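Local coordinates for basic helix-loop-helix, putative, expressed (Oryza sativa subsp. japonica, PDB 5LW0), which binds ADP-ribose through the macrodomain described here and probably acts, as an aprataxin-like protein, in ADP-ribose-dependent responses to DNA damage, at residues Ala46-Asp51 against His190-Asn195; Asn127-Arg132 against Asp161-Gly166. All coordinates share one frame; numbering follows the deposited sequence. Where two conformers were deposited one is given.

Contact 1: residues Ala46-Asp51 against His190-Asn195; sequences ADFQFD and HVLGPN. With AR6 ([(2R,3S,4R,5R)-5-(6-aminopurin-9-yl)-3,4-dihydroxy-oxolan-2-yl]methyl [hydroxy-[[(2R,3S,4R,5S)-3,4,5-trihydroxyoxolan-2-yl]methoxy]phosphoryl] hydrogen phosphate), chain C.
Phe48 lies with one ring face on Asn195 and the other on the bound ADP-ribose, a clear case of a loop aromatic serving protein and ligand at once, on the diphosphate-binding side of the macrodomain's pocket. The first is a CH-pi contact: Asn195 CB stands 3.8 Å from the centroid of the Phe48 ring, 9° off its normal, and on the opposite face AR6 C5D sits above the ring centre. The Asn195 amide is bonded farther along its own loop, OD1 accepting from Asn197 N and ND2 donating to Pro201 O.

The apolar contacts are two: Leu192 CD1 meets the edge of the Phe48 ring at CE2 (3.9 Å), and Phe50 CE2 reaches Pro194 CG at 3.8 Å.

The polar part belongs to the type I turn from Ala46 to Gln49, whose amides grip the diphosphate. Ala46 N and Phe48 N each donate to AR6 O1B at 3.0 Å, and Asp47 N donates to AR6 O1A at 2.9 Å. Phe48 CG lies anti to its carbonyl carbon, beside that same backbone N (chi1 -81°).

The contact joins the loop between strand 37-40 and helix 52-69 to the loop that follows strand 187-192, with helix 208-230 packed against Phe50 and Pro194.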
# COMPACT_ATOMS: atom_id res chain seq x y z
N ALA A 46 -9.01 -7.74 1.99
CA ALA A 46 -10.41 -7.70 1.47
C ALA A 46 -10.61 -8.84 0.47
O ALA A 46 -10.87 -9.94 0.88
CB ALA A 46 -10.78 -6.36 0.91
N ASP A 47 -10.31 -8.59 -0.81
CA ASP A 47 -10.42 -9.65 -1.85
C ASP A 47 -9.63 -10.90 -1.51
O ASP A 47 -10.05 -12.04 -1.83
CB ASP A 47 -10.01 -9.10 -3.26
CG ASP A 47 -11.01 -8.02 -3.82
OD1 ASP A 47 -12.17 -7.96 -3.34
OD2 ASP A 47 -10.61 -7.22 -4.76
N PHE A 48 -8.45 -10.74 -0.89
CA PHE A 48 -7.58 -11.88 -0.59
C PHE A 48 -7.85 -12.55 0.81
O PHE A 48 -7.18 -13.52 1.19
CB PHE A 48 -6.08 -11.49 -0.70
CG PHE A 48 -5.50 -11.48 -2.15
CD1 PHE A 48 -6.26 -11.85 -3.25
CD2 PHE A 48 -4.19 -11.13 -2.37
CE1 PHE A 48 -5.73 -11.80 -4.55
CE2 PHE A 48 -3.64 -11.15 -3.66
CZ PHE A 48 -4.44 -11.45 -4.75
N GLN A 49 -8.79 -11.98 1.56
CA GLN A 49 -9.38 -12.61 2.76
C GLN A 49 -8.37 -13.01 3.83
O GLN A 49 -8.62 -13.90 4.67
CB GLN A 49 -10.21 -13.84 2.35
CG GLN A 49 -11.35 -13.43 1.48
CD GLN A 49 -12.26 -14.59 1.07
OE1 GLN A 49 -11.92 -15.76 1.19
NE2 GLN A 49 -13.38 -14.23 0.48
N PHE A 50 -7.30 -12.22 3.94
CA PHE A 50 -6.37 -12.44 5.01
C PHE A 50 -6.92 -11.98 6.34
O PHE A 50 -7.44 -10.90 6.46
CB PHE A 50 -5.06 -11.75 4.68
CG PHE A 50 -3.88 -12.21 5.48
CD1 PHE A 50 -3.66 -11.79 6.75
CD2 PHE A 50 -2.91 -13.02 4.88
CE1 PHE A 50 -2.50 -12.18 7.44
CE2 PHE A 50 -1.79 -13.42 5.57
CZ PHE A 50 -1.56 -12.99 6.86
N ASP A 51 -6.77 -12.82 7.36
CA ASP A 51 -7.24 -12.50 8.73
C ASP A 51 -6.81 -11.12 9.24
O ASP A 51 -5.62 -10.78 9.24
CB ASP A 51 -6.68 -13.52 9.68
CG ASP A 51 -7.20 -13.36 11.05
OD1 ASP A 51 -6.51 -12.74 11.88
OD2 ASP A 51 -8.25 -14.01 11.38
N HIS A 190 3.07 -1.07 -6.89
CA HIS A 190 2.22 -2.23 -6.92
C HIS A 190 2.81 -3.26 -5.95
O HIS A 190 3.96 -3.61 -6.08
CB HIS A 190 2.20 -2.84 -8.29
CG HIS A 190 1.69 -1.93 -9.37
ND1 HIS A 190 0.39 -1.48 -9.41
CD2 HIS A 190 2.27 -1.47 -10.49
CE1 HIS A 190 0.20 -0.78 -10.52
NE2 HIS A 190 1.34 -0.73 -11.18
N VAL A 191 1.96 -3.84 -5.10
CA VAL A 191 2.37 -4.84 -4.11
C VAL A 191 1.48 -6.06 -4.25
O VAL A 191 0.24 -5.89 -4.40
CB VAL A 191 2.14 -4.31 -2.70
CG1 VAL A 191 2.71 -5.30 -1.73
CG2 VAL A 191 2.75 -2.94 -2.52
N LEU A 192 2.05 -7.24 -4.24
CA LEU A 192 1.22 -8.48 -4.30
C LEU A 192 1.32 -9.15 -2.93
O LEU A 192 2.39 -9.66 -2.54
CB LEU A 192 1.69 -9.42 -5.38
CG LEU A 192 0.81 -10.69 -5.51
CD1 LEU A 192 -0.60 -10.34 -5.88
CD2 LEU A 192 1.44 -11.63 -6.51
N GLY A 193 0.20 -9.21 -2.22
CA GLY A 193 0.20 -9.88 -0.96
C GLY A 193 -0.16 -11.36 -1.11
O GLY A 193 -0.54 -11.76 -2.18
N PRO A 194 -0.12 -12.11 -0.00
CA PRO A 194 -0.61 -13.51 -0.01
C PRO A 194 -2.06 -13.59 -0.19
O PRO A 194 -2.86 -12.69 0.28
CB PRO A 194 -0.21 -14.01 1.38
CG PRO A 194 -0.19 -12.81 2.23
CD PRO A 194 0.31 -11.70 1.33
N ASN A 195 -2.51 -14.66 -0.84
CA ASN A 195 -3.91 -14.83 -1.06
C ASN A 195 -4.45 -16.03 -0.22
O ASN A 195 -3.88 -17.10 -0.25
CB ASN A 195 -4.21 -15.05 -2.52
CG ASN A 195 -5.61 -15.50 -2.75
OD1 ASN A 195 -6.55 -14.92 -2.25
ND2 ASN A 195 -5.76 -16.60 -3.51
N1 AR6 C . -9.00 3.79 -0.96
C2 AR6 C . -8.48 3.26 0.17
N3 AR6 C . -8.63 2.00 0.52
C4 AR6 C . -9.34 1.13 -0.26
C5 AR6 C . -9.90 1.58 -1.50
C6 AR6 C . -9.70 3.00 -1.84
N6 AR6 C . -10.15 3.53 -2.95
N7 AR6 C . -10.56 0.47 -2.08
C8 AR6 C . -10.33 -0.58 -1.26
N9 AR6 C . -9.59 -0.19 -0.16
PA AR6 C . -8.23 -5.11 -1.86
PB AR6 C . -6.40 -7.43 -1.52
C1' AR6 C . -9.04 -1.01 0.90
O1A AR6 C . -9.39 -6.12 -1.96
O1B AR6 C . -7.24 -8.05 -0.42
C1D AR6 C . -7.69 -6.45 -6.32
O1D AR6 C . -8.80 -6.06 -7.11
C2' AR6 C . -9.88 -2.18 1.40
O2' AR6 C . -10.99 -1.76 2.26
O2A AR6 C . -8.13 -4.00 -2.84
O2B AR6 C . -4.91 -7.43 -1.41
C2D AR6 C . -6.59 -7.04 -7.24
O2D AR6 C . -7.07 -7.18 -8.64
C3' AR6 C . -8.82 -3.02 2.07
O3' AR6 C . -8.57 -2.60 3.44
O3A AR6 C . -6.81 -5.90 -1.85
C3D AR6 C . -6.22 -8.36 -6.63
O3D AR6 C . -6.79 -9.37 -7.51
C4' AR6 C . -7.57 -2.78 1.21
O4' AR6 C . -7.86 -1.68 0.38
C4D AR6 C . -6.91 -8.37 -5.25
O4D AR6 C . -8.02 -7.44 -5.28
C5' AR6 C . -7.18 -3.95 0.34
O5' AR6 C . -8.32 -4.51 -0.34
C5D AR6 C . -6.03 -7.91 -4.08
O5D AR6 C . -6.79 -8.20 -2.89

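Contact 2: residues Asn127-Arg132 against Asp161-Gly166; sequences NAANWR and DTLRPG. With AR6 ([(2R,3S,4R,5R)-5-(6-aminopurin-9-yl)-3,4-dihydroxy-oxolan-2-yl]methyl [hydroxy-[[(2R,3S,4R,5S)-3,4,5-trihydroxyoxolan-2-yl]methoxy]phosphoryl] hydrogen phosphate), chain C.
In the macrodomain fold, the loop that leaves strand 124-128 lines the terminal-ribose end of the ADP-ribose pocket, and here its outer side is tied through Trp131 to Thr162 and Leu163 of the loop between helix 150-159 and strand 167-172. The pair illustrates how one loop can be bonded through its backbone to a second loop on one side and to the ligand on the other.

The tie is a single direct hydrogen bond, Leu163 N to Trp131 O, 3.0 Å long and nearly straight at 163°. The same carbonyl oxygen also receives a CH...O contact from Thr162 CA at 3.3 Å, so two successive residues converge on one acceptor.

The side chains add a modest apolar layer. Trp131 and Thr162 run side by side in the same direction, and Thr162 CG2 touches the indole at its edge, 3.9 Å from Trp131 CZ3. At the base of the same side chain, Trp131 CB comes to 3.4 Å from Leu163 O. One indole face carries Arg132, with CG over the ring centre, and Trp131 CZ2 lies over one face of the guanidinium, offset toward its rim. Deeper in, Ala129 CB approaches Leu163 CD1, and Leu192 of strand 187-192 packs on both Leu163 and Trp131.

Toward the pocket, Asn130 ND2 donates to AR6 O2D of the terminal ribose at 3.1 Å, and also to Lys134 O. At the solvent-facing end, one water donates to Arg132 O at 2.7 Å and to Asp161 O at 2.8 Å.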
# COMPACT_ATOMS: atom_id res chain seq x y z
N ASN A 127 -0.51 0.12 -4.20
CA ASN A 127 -1.64 -0.58 -4.76
C ASN A 127 -1.62 -2.05 -4.37
O ASN A 127 -0.57 -2.68 -4.36
CB ASN A 127 -1.57 -0.43 -6.24
CG ASN A 127 -2.68 -1.18 -6.94
OD1 ASN A 127 -3.81 -1.23 -6.44
ND2 ASN A 127 -2.38 -1.75 -8.11
N ALA A 128 -2.77 -2.62 -3.99
CA ALA A 128 -2.87 -4.01 -3.77
C ALA A 128 -3.20 -4.67 -5.11
O ALA A 128 -4.33 -4.76 -5.53
CB ALA A 128 -3.92 -4.32 -2.72
N ALA A 129 -2.15 -5.12 -5.75
CA ALA A 129 -2.20 -5.53 -7.14
C ALA A 129 -2.62 -6.95 -7.28
O ALA A 129 -2.67 -7.72 -6.31
CB ALA A 129 -0.80 -5.31 -7.77
N ASN A 130 -2.85 -7.38 -8.54
CA ASN A 130 -2.87 -8.81 -8.88
C ASN A 130 -1.57 -9.23 -9.61
O ASN A 130 -0.79 -8.38 -10.03
CB ASN A 130 -4.12 -9.14 -9.71
CG ASN A 130 -4.19 -8.35 -10.98
OD1 ASN A 130 -3.35 -8.51 -11.86
ND2 ASN A 130 -5.14 -7.41 -11.06
N TRP A 131 -1.35 -10.52 -9.74
CA TRP A 131 -0.03 -11.00 -10.14
C TRP A 131 0.32 -10.62 -11.57
O TRP A 131 1.47 -10.56 -11.94
CB TRP A 131 0.13 -12.50 -9.89
CG TRP A 131 -0.59 -13.44 -10.86
CD1 TRP A 131 -1.80 -14.02 -10.69
CD2 TRP A 131 -0.05 -14.00 -12.08
NE1 TRP A 131 -2.05 -14.90 -11.73
CE2 TRP A 131 -0.98 -14.91 -12.58
CE3 TRP A 131 1.17 -13.86 -12.76
CZ2 TRP A 131 -0.80 -15.60 -13.78
CZ3 TRP A 131 1.36 -14.54 -13.94
CH2 TRP A 131 0.36 -15.38 -14.46
N ARG A 132 -0.70 -10.40 -12.39
CA ARG A 132 -0.50 -10.04 -13.80
C ARG A 132 -0.38 -8.53 -14.00
O ARG A 132 -0.19 -8.06 -15.13
CB ARG A 132 -1.68 -10.59 -14.65
CG ARG A 132 -1.88 -12.10 -14.59
CD ARG A 132 -3.01 -12.51 -15.60
NE ARG A 132 -3.27 -13.98 -15.63
CZ ARG A 132 -4.11 -14.66 -14.82
NH1 ARG A 132 -4.81 -14.03 -13.86
NH2 ARG A 132 -4.27 -15.99 -14.96
N ASP A 161 6.51 -7.30 -15.73
CA ASP A 161 5.43 -8.04 -16.37
C ASP A 161 4.62 -8.86 -15.38
O ASP A 161 3.52 -9.29 -15.69
CB ASP A 161 5.97 -9.00 -17.44
CG ASP A 161 6.83 -10.09 -16.86
OD1 ASP A 161 7.85 -9.75 -16.25
OD2 ASP A 161 6.53 -11.30 -17.04
N THR A 162 5.18 -9.15 -14.21
CA THR A 162 4.44 -9.91 -13.22
C THR A 162 4.97 -9.56 -11.86
O THR A 162 6.06 -8.98 -11.75
CB THR A 162 4.58 -11.46 -13.36
OG1 THR A 162 5.95 -11.82 -13.14
CG2 THR A 162 4.18 -11.97 -14.71
N LEU A 163 4.20 -9.93 -10.84
CA LEU A 163 4.69 -10.00 -9.43
C LEU A 163 4.48 -11.38 -8.89
O LEU A 163 3.46 -12.07 -9.24
CB LEU A 163 3.91 -9.02 -8.52
CG LEU A 163 4.26 -7.56 -8.69
CD1 LEU A 163 3.43 -6.68 -7.76
CD2 LEU A 163 5.76 -7.33 -8.46
N ARG A 164 5.35 -11.79 -8.01
CA ARG A 164 5.12 -12.96 -7.20
C ARG A 164 4.75 -12.51 -5.81
O ARG A 164 5.08 -11.37 -5.40
CB ARG A 164 6.33 -13.89 -7.22
CG ARG A 164 6.64 -14.43 -8.65
CD ARG A 164 7.85 -15.34 -8.70
NE ARG A 164 8.19 -15.74 -10.06
CZ ARG A 164 9.39 -16.21 -10.44
NH1 ARG A 164 10.41 -16.28 -9.57
NH2 ARG A 164 9.58 -16.57 -11.69
N PRO A 165 4.01 -13.37 -5.07
CA PRO A 165 3.53 -12.91 -3.74
C PRO A 165 4.69 -12.53 -2.84
O PRO A 165 5.70 -13.22 -2.78
CB PRO A 165 2.73 -14.14 -3.21
CG PRO A 165 2.28 -14.83 -4.47
CD PRO A 165 3.52 -14.74 -5.36
N GLY A 166 4.54 -11.39 -2.15
CA GLY A 166 5.55 -10.93 -1.25
C GLY A 166 6.51 -9.94 -1.85
O GLY A 166 7.56 -9.72 -1.31
N1 AR6 C . -9.00 3.79 -0.96
C2 AR6 C . -8.48 3.26 0.17
N3 AR6 C . -8.63 2.00 0.52
C4 AR6 C . -9.34 1.13 -0.26
C5 AR6 C . -9.90 1.58 -1.50
C6 AR6 C . -9.70 3.00 -1.84
N6 AR6 C . -10.15 3.53 -2.95
N7 AR6 C . -10.56 0.47 -2.08
C8 AR6 C . -10.33 -0.58 -1.26
N9 AR6 C . -9.59 -0.19 -0.16
PA AR6 C . -8.23 -5.11 -1.86
PB AR6 C . -6.40 -7.43 -1.52
C1' AR6 C . -9.04 -1.01 0.90
O1A AR6 C . -9.39 -6.12 -1.96
O1B AR6 C . -7.24 -8.05 -0.42
C1D AR6 C . -7.69 -6.45 -6.32
O1D AR6 C . -8.80 -6.06 -7.11
C2' AR6 C . -9.88 -2.18 1.40
O2' AR6 C . -10.99 -1.76 2.26
O2A AR6 C . -8.13 -4.00 -2.84
O2B AR6 C . -4.91 -7.43 -1.41
C2D AR6 C . -6.59 -7.04 -7.24
O2D AR6 C . -7.07 -7.18 -8.64
C3' AR6 C . -8.82 -3.02 2.07
O3' AR6 C . -8.57 -2.60 3.44
O3A AR6 C . -6.81 -5.90 -1.85
C3D AR6 C . -6.22 -8.36 -6.63
O3D AR6 C . -6.79 -9.37 -7.51
C4' AR6 C . -7.57 -2.78 1.21
O4' AR6 C . -7.86 -1.68 0.38
C4D AR6 C . -6.91 -8.37 -5.25
O4D AR6 C . -8.02 -7.44 -5.28
C5' AR6 C . -7.18 -3.95 0.34
O5' AR6 C . -8.32 -4.51 -0.34
C5D AR6 C . -6.03 -7.91 -4.08
O5D AR6 C . -6.79 -8.20 -2.89
O HOH W 1 1.62 -7.91 -17.16

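The two contacts lie with their centres about 10 Å apart and meet on one sheet, in which strands 124-128 and 187-192 run as parallel neighbours. Along the chain the order is 46-51, 127-132, 161-166, 190-195, so both segments of contact 2 fall between the two of contact 1. Backbone pairs join them: Val191 O lies 2.8 Å from Ala129 N, and Leu192 O is as close to Gly166 N, both probable hydrogen bonds. Leu192 CD1 also packs on Ala129 O and its CD2 on Leu163 O. Contact 1 meets ADP-ribose chiefly at the diphosphate, contact 2 at the terminal ribose; part of the pocket is thus built by residues after strands 37-40 and 124-128, which are neighbours in the sheet.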